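Local coordinates for alpha-L-arabinosidase (Xanthomonas axonopodis pv. citri, PDB 6D25), which probably hydrolyses terminal alpha-L-arabinofuranosyl side groups from arabinoxylans, including those of internally di-substituted xylose units, as a trimeric GH51 arabinofuranosidase, at residues Y419-S432 and A444-V456. Residues are numbered along the deposited sequence; the frame is centred on the assembly and turned at random.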
ATOM      1  N   TYR A 419      31.150  -8.320  39.440  1.00 25.48           N
ATOM      2  CA  TYR A 419      30.191  -8.313  40.525  1.00 25.14           C
ATOM      3  C   TYR A 419      29.224  -9.479  40.291  1.00 26.58           C
ATOM      4  O   TYR A 419      28.589  -9.527  39.229  1.00 24.77           O
ATOM      5  CB  TYR A 419      29.450  -6.976  40.544  1.00 23.99           C
ATOM      6  CG  TYR A 419      28.136  -6.925  41.287  1.00 23.26           C
ATOM      7  CD1 TYR A 419      27.958  -7.546  42.525  1.00 24.02           C
ATOM      8  CD2 TYR A 419      27.085  -6.188  40.777  1.00 22.79           C
ATOM      9  CE1 TYR A 419      26.752  -7.457  43.203  1.00 23.72           C
ATOM     10  CE2 TYR A 419      25.875  -6.090  41.433  1.00 22.75           C
ATOM     11  CZ  TYR A 419      25.716  -6.708  42.663  1.00 23.43           C
ATOM     12  OH  TYR A 419      24.516  -6.568  43.297  1.00 23.82           O
ATOM     13  N   ARG A 420      29.151 -10.402  41.246  1.00 28.54           N
ATOM     14  CA  ARG A 420      28.320 -11.601  41.074  1.00 31.65           C
ATOM     15  C   ARG A 420      27.301 -11.661  42.210  1.00 30.35           C
ATOM     16  O   ARG A 420      27.638 -11.424  43.361  1.00 30.07           O
ATOM     17  CB  ARG A 420      29.129 -12.901  41.169  1.00 36.52           C
ATOM     18  CG  ARG A 420      30.411 -12.914  40.358  1.00 42.78           C
ATOM     19  CD  ARG A 420      30.956 -14.345  40.220  1.00 50.54           C
ATOM     20  NE  ARG A 420      31.780 -14.473  39.023  1.00 54.97           N
ATOM     21  CZ  ARG A 420      33.082 -14.230  38.986  1.00 59.17           C
ATOM     22  NH1 ARG A 420      33.702 -14.066  37.823  1.00 58.92           N
ATOM     23  NH2 ARG A 420      33.733 -14.102  40.128  1.00 64.00           N
ATOM     24  N   HIS A 421      26.075 -11.996  41.869  1.00 29.43           N
ATOM     25  CA  HIS A 421      25.050 -12.252  42.847  1.00 30.26           C
ATOM     26  C   HIS A 421      24.167 -13.355  42.290  1.00 31.11           C
ATOM     27  O   HIS A 421      23.634 -13.212  41.199  1.00 28.89           O
ATOM     28  CB  HIS A 421      24.262 -10.975  43.171  1.00 29.75           C
ATOM     29  CG  HIS A 421      23.286 -11.154  44.275  1.00 31.45           C
ATOM     30  ND1 HIS A 421      23.675 -11.187  45.598  1.00 32.64           N
ATOM     31  CD2 HIS A 421      21.952 -11.356  44.256  1.00 31.18           C
ATOM     32  CE1 HIS A 421      22.611 -11.395  46.363  1.00 32.93           C
ATOM     33  NE2 HIS A 421      21.545 -11.501  45.563  1.00 32.15           N
ATOM     34  N   GLY A 422      24.074 -14.452  43.022  1.00 32.63           N
ATOM     35  CA  GLY A 422      23.435 -15.665  42.497  1.00 34.72           C
ATOM     36  C   GLY A 422      24.079 -16.124  41.203  1.00 34.87           C
ATOM     37  O   GLY A 422      25.294 -16.212  41.141  1.00 35.32           O
ATOM     38  N   ASP A 423      23.287 -16.380  40.184  1.00 35.44           N
ATOM     39  CA  ASP A 423      23.819 -16.913  38.925  1.00 37.75           C
ATOM     40  C   ASP A 423      24.076 -15.771  37.918  1.00 35.56           C
ATOM     41  O   ASP A 423      24.260 -16.054  36.745  1.00 34.53           O
ATOM     42  CB  ASP A 423      22.869 -17.950  38.323  1.00 41.90           C
ATOM     43  CG  ASP A 423      22.934 -19.311  39.022  1.00 50.92           C
ATOM     44  OD1 ASP A 423      23.794 -19.551  39.931  1.00 55.54           O
ATOM     45  OD2 ASP A 423      22.135 -20.184  38.611  1.00 57.33           O
ATOM     46  N   THR A 424      24.090 -14.515  38.351  1.00 31.76           N
ATOM     47  CA  THR A 424      24.289 -13.378  37.436  1.00 30.56           C
ATOM     48  C   THR A 424      25.609 -12.677  37.748  1.00 29.12           C
ATOM     49  O   THR A 424      25.980 -12.538  38.913  1.00 28.20           O
ATOM     50  CB  THR A 424      23.125 -12.387  37.544  1.00 30.46           C
ATOM     51  OG1 THR A 424      21.964 -13.127  37.185  1.00 30.75           O
ATOM     52  CG2 THR A 424      23.231 -11.185  36.636  1.00 30.17           C
ATOM     53  N   GLN A 425      26.320 -12.272  36.691  1.00 28.53           N
ATOM     54  CA  GLN A 425      27.516 -11.475  36.862  1.00 29.18           C
ATOM     55  C   GLN A 425      27.518 -10.322  35.863  1.00 27.10           C
ATOM     56  O   GLN A 425      27.055 -10.448  34.740  1.00 26.10           O
ATOM     57  CB  GLN A 425      28.797 -12.298  36.755  1.00 32.50           C
ATOM     58  CG  GLN A 425      29.063 -12.960  35.431  1.00 35.34           C
ATOM     59  CD  GLN A 425      30.368 -13.734  35.537  1.00 39.89           C
ATOM     60  OE1 GLN A 425      30.736 -14.281  36.596  1.00 44.48           O
ATOM     61  NE2 GLN A 425      31.121 -13.726  34.452  1.00 41.06           N
ATOM     62  N   VAL A 426      28.048  -9.201  36.339  1.00 25.35           N
ATOM     63  CA  VAL A 426      28.278  -7.987  35.545  1.00 24.29           C
ATOM     64  C   VAL A 426      29.642  -7.422  35.933  1.00 23.58           C
ATOM     65  O   VAL A 426      30.172  -7.770  36.968  1.00 23.39           O
ATOM     66  CB  VAL A 426      27.165  -6.961  35.788  1.00 23.67           C
ATOM     67  CG1 VAL A 426      25.812  -7.493  35.345  1.00 23.34           C
ATOM     68  CG2 VAL A 426      27.113  -6.506  37.246  1.00 24.32           C
ATOM     69  N   PRO A 427      30.206  -6.537  35.111  1.00 22.74           N
ATOM     70  CA  PRO A 427      31.413  -5.832  35.559  1.00 22.86           C
ATOM     71  C   PRO A 427      31.128  -5.047  36.851  1.00 22.35           C
ATOM     72  O   PRO A 427      30.087  -4.414  36.949  1.00 21.10           O
ATOM     73  CB  PRO A 427      31.805  -4.898  34.389  1.00 22.98           C
ATOM     74  CG  PRO A 427      30.550  -4.806  33.550  1.00 22.76           C
ATOM     75  CD  PRO A 427      29.865  -6.145  33.722  1.00 22.89           C
ATOM     76  N   ALA A 428      32.048  -5.107  37.824  1.00 21.88           N
ATOM     77  CA  ALA A 428      31.888  -4.374  39.050  1.00 21.56           C
ATOM     78  C   ALA A 428      31.848  -2.855  38.764  1.00 21.04           C
ATOM     79  O   ALA A 428      31.056  -2.135  39.359  1.00 19.88           O
ATOM     80  CB  ALA A 428      32.989  -4.714  40.008  1.00 21.90           C
ATOM     81  N   VAL A 429      32.730  -2.395  37.875  1.00 21.38           N
ATOM     82  CA  VAL A 429      32.808  -0.980  37.525  1.00 20.78           C
ATOM     83  C   VAL A 429      32.838  -0.853  36.008  1.00 20.98           C
ATOM     84  O   VAL A 429      33.449  -1.665  35.292  1.00 20.81           O
ATOM     85  CB  VAL A 429      34.044  -0.314  38.159  1.00 21.50           C
ATOM     86  CG1 VAL A 429      34.241   1.132  37.702  1.00 20.82           C
ATOM     87  CG2 VAL A 429      33.980  -0.369  39.692  1.00 21.87           C
ATOM     88  N   HIS A 430      32.141   0.174  35.551  1.00 20.81           N
ATOM     89  CA  HIS A 430      32.018   0.494  34.147  1.00 21.23           C
ATOM     90  C   HIS A 430      32.238   2.000  33.994  1.00 20.47           C
ATOM     91  O   HIS A 430      31.953   2.755  34.919  1.00 20.72           O
ATOM     92  CB  HIS A 430      30.599   0.114  33.684  1.00 21.40           C
ATOM     93  CG  HIS A 430      30.423  -0.029  32.217  1.00 22.24           C
ATOM     94  ND1 HIS A 430      30.156   1.059  31.389  1.00 22.17           N
ATOM     95  CD2 HIS A 430      30.398  -1.129  31.434  1.00 23.23           C
ATOM     96  CE1 HIS A 430      29.988   0.619  30.154  1.00 23.41           C
ATOM     97  NE2 HIS A 430      30.142  -0.712  30.139  1.00 24.63           N
ATOM     98  N   GLY A 431      32.750   2.441  32.843  1.00 19.63           N
ATOM     99  CA  GLY A 431      33.008   3.885  32.711  1.00 19.77           C
ATOM    100  C   GLY A 431      33.255   4.300  31.277  1.00 19.92           C
ATOM    101  O   GLY A 431      33.203   3.463  30.380  1.00 19.79           O
ATOM    102  N   SER A 432      33.489   5.590  31.081  1.00 19.31           N
ATOM    103  CA  SER A 432      33.816   6.130  29.788  1.00 19.46           C
ATOM    104  C   SER A 432      34.480   7.490  30.026  1.00 19.51           C
ATOM    105  O   SER A 432      34.488   7.992  31.152  1.00 18.55           O
ATOM    106  CB  SER A 432      32.568   6.265  28.913  1.00 18.91           C
ATOM    107  OG  SER A 432      31.655   7.189  29.494  1.00 18.64           O
ATOM    108  N   ALA A 444      33.556   9.368  33.492  1.00 19.29           N
ATOM    109  CA  ALA A 444      32.394   8.824  34.162  1.00 18.79           C
ATOM    110  C   ALA A 444      32.748   7.431  34.681  1.00 18.93           C
ATOM    111  O   ALA A 444      33.335   6.636  33.934  1.00 17.76           O
ATOM    112  CB  ALA A 444      31.240   8.777  33.214  1.00 18.41           C
ATOM    113  N   LEU A 445      32.383   7.148  35.936  1.00 18.83           N
ATOM    114  CA  LEU A 445      32.533   5.807  36.489  1.00 19.34           C
ATOM    115  C   LEU A 445      31.236   5.433  37.231  1.00 19.73           C
ATOM    116  O   LEU A 445      30.674   6.273  37.976  1.00 20.41           O
ATOM    117  CB  LEU A 445      33.706   5.783  37.477  1.00 19.93           C
ATOM    118  CG  LEU A 445      35.098   6.026  36.888  1.00 20.71           C
ATOM    119  CD1 LEU A 445      36.096   6.237  38.014  1.00 21.34           C
ATOM    120  CD2 LEU A 445      35.549   4.866  35.985  1.00 21.11           C
ATOM    121  N   THR A 446      30.835   4.189  37.084  1.00 19.05           N
ATOM    122  CA  THR A 446      29.695   3.621  37.741  1.00 19.27           C
ATOM    123  C   THR A 446      30.123   2.356  38.490  1.00 19.16           C
ATOM    124  O   THR A 446      30.767   1.471  37.898  1.00 18.96           O
ATOM    125  CB  THR A 446      28.612   3.248  36.723  1.00 19.56           C
ATOM    126  OG1 THR A 446      28.168   4.453  36.096  1.00 19.94           O
ATOM    127  CG2 THR A 446      27.434   2.560  37.364  1.00 19.86           C
ATOM    128  N   ASN A 447      29.770   2.288  39.767  1.00 18.75           N
ATOM    129  CA  ASN A 447      29.963   1.075  40.579  1.00 19.36           C
ATOM    130  C   ASN A 447      28.615   0.345  40.604  1.00 19.14           C
ATOM    131  O   ASN A 447      27.656   0.825  41.224  1.00 19.01           O
ATOM    132  CB  ASN A 447      30.427   1.420  41.994  1.00 19.31           C
ATOM    133  CG  ASN A 447      30.784   0.216  42.854  1.00 19.59           C
ATOM    134  OD1 ASN A 447      30.454  -0.934  42.473  1.00 19.43           O
ATOM    135  ND2 ASN A 447      31.466   0.476  43.991  1.00 18.84           N
ATOM    136  N   LEU A 448      28.553  -0.804  39.947  1.00 19.52           N
ATOM    137  CA  LEU A 448      27.314  -1.584  39.776  1.00 19.40           C
ATOM    138  C   LEU A 448      27.006  -2.400  41.026  1.00 19.96           C
ATOM    139  O   LEU A 448      25.888  -2.878  41.158  1.00 19.98           O
ATOM    140  CB  LEU A 448      27.454  -2.541  38.583  1.00 19.65           C
ATOM    141  CG  LEU A 448      27.446  -1.914  37.179  1.00 19.43           C
ATOM    142  CD1 LEU A 448      28.774  -1.269  36.834  1.00 19.93           C
ATOM    143  CD2 LEU A 448      27.091  -2.962  36.128  1.00 19.35           C
ATOM    144  N   ASP A 449      27.969  -2.600  41.904  1.00 20.69           N
ATOM    145  CA  ASP A 449      27.786  -3.475  43.067  1.00 21.55           C
ATOM    146  C   ASP A 449      26.796  -2.793  44.032  1.00 21.77           C
ATOM    147  O   ASP A 449      26.966  -1.626  44.391  1.00 21.32           O
ATOM    148  CB  ASP A 449      29.130  -3.780  43.741  1.00 21.92           C
ATOM    149  CG  ASP A 449      29.095  -4.985  44.660  1.00 22.97           C
ATOM    150  OD1 ASP A 449      28.216  -4.988  45.573  1.00 23.39           O
ATOM    151  OD2 ASP A 449      29.954  -5.913  44.462  1.00 22.35           O
ATOM    152  N   ALA A 450      25.791  -3.542  44.477  1.00 22.21           N
ATOM    153  CA  ALA A 450      24.773  -3.030  45.404  1.00 23.00           C
ATOM    154  C   ALA A 450      25.376  -2.771  46.794  1.00 24.10           C
ATOM    155  O   ALA A 450      24.773  -2.019  47.561  1.00 25.67           O
ATOM    156  CB  ALA A 450      23.614  -4.011  45.533  1.00 23.78           C
ATOM    157  N   SER A 451      26.509  -3.362  47.160  1.00 24.62           N
ATOM    158  CA  SER A 451      26.986  -3.120  48.521  1.00 25.71           C
ATOM    159  C   SER A 451      28.507  -2.919  48.626  1.00 25.56           C
ATOM    160  O   SER A 451      28.934  -2.369  49.636  1.00 26.39           O
ATOM    161  CB  SER A 451      26.507  -4.202  49.465  1.00 27.50           C
ATOM    162  OG  SER A 451      27.104  -5.434  49.124  1.00 30.25           O
ATOM    163  N   ALA A 452      29.330  -3.316  47.661  1.00 24.56           N
ATOM    164  CA  ALA A 452      30.798  -3.196  47.807  1.00 24.53           C
ATOM    165  C   ALA A 452      31.326  -1.915  47.156  1.00 24.13           C
ATOM    166  O   ALA A 452      31.059  -1.664  45.986  1.00 23.84           O
ATOM    167  CB  ALA A 452      31.483  -4.388  47.196  1.00 24.49           C
ATOM    168  N   SER A 453      32.099  -1.123  47.899  1.00 24.56           N
ATOM    169  CA  SER A 453      32.816  -0.001  47.321  1.00 25.42           C
ATOM    170  C   SER A 453      33.979  -0.513  46.452  1.00 25.67           C
ATOM    171  O   SER A 453      34.331  -1.695  46.490  1.00 24.92           O
ATOM    172  CB  SER A 453      33.296   0.927  48.380  1.00 26.36           C
ATOM    173  OG  SER A 453      34.243   0.261  49.178  1.00 28.35           O
ATOM    174  N   ALA A 454      34.536   0.361  45.635  1.00 25.50           N
ATOM    175  CA  ALA A 454      35.657   0.032  44.780  1.00 26.74           C
ATOM    176  C   ALA A 454      36.730   1.126  44.905  1.00 27.98           C
ATOM    177  O   ALA A 454      36.430   2.310  45.181  1.00 27.65           O
ATOM    178  CB  ALA A 454      35.204  -0.124  43.352  1.00 26.18           C
ATOM    179  N   THR A 455      37.978   0.704  44.745  1.00 29.09           N
ATOM    180  CA  THR A 455      39.084   1.623  44.566  1.00 30.79           C
ATOM    181  C   THR A 455      39.487   1.586  43.092  1.00 30.21           C
ATOM    182  O   THR A 455      39.875   0.509  42.615  1.00 31.40           O
ATOM    183  CB  THR A 455      40.291   1.248  45.424  1.00 33.62           C
ATOM    184  OG1 THR A 455      39.803   1.208  46.763  1.00 36.46           O
ATOM    185  CG2 THR A 455      41.424   2.253  45.326  1.00 34.34           C
ATOM    186  N   VAL A 456      39.373   2.709  42.400  1.00 28.21           N
ATOM    187  CA  VAL A 456      39.679   2.742  40.988  1.00 28.45           C
ATOM    188  C   VAL A 456      40.956   3.568  40.786  1.00 28.81           C
ATOM    189  O   VAL A 456      41.053   4.706  41.237  1.00 29.66           O
ATOM    190  CB  VAL A 456      38.507   3.298  40.173  1.00 27.62           C
ATOM    191  CG1 VAL A 456      38.777   3.175  38.678  1.00 27.93           C
ATOM    192  CG2 VAL A 456      37.202   2.597  40.496  1.00 27.44           C
TER
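Asp449 lies over one face of the Tyr419 ring. Its CA makes a CH-pi contact 3.6 Å from the ring centroid. Its carboxylate stacks at the CD1 side, with planes 29° apart and OD2 3.2 Å from Tyr419 CD1. Tyr419 CG stands anti to the backbone N (chi1 161°), which brings the ring against the backbone of Leu448, Asp449 and Ala450. Ala450 N gives Tyr419 OH a weak hydrogen bond; the stronger partner of this hydroxyl is Glu285 of helix 285-312. Asp449 OD1 accepts from Ser451 N on its anti lone pair, an Asx turn, and from Ala452 N above its plane. Asn447 OD1 takes Asp449 N in another Asx turn, and Asn447 ND2 donates to Ala452 O. Leu448 CD2 packs on Val426 CG2 at 3.7 Å, while CD1 lies 3.9 Å from His430 CB. On the sheet face opposite the His430 side chain, Val429 CG2 meets Ala454 CB at 3.9 Å. The hydrogen-bonded pairs His430-Thr446 and Ser432-Ala444 form the ladder; Leu448 N to Ala428 O adds a bond at its end. His430 ND1 turns to Asp357 of helix 346-361. The antiparallel hairpin 424-435/441-447, joined by strand 407-421 and the loop to 454-461, belongs to the C-terminal beta-sandwich of GH51 enzymes.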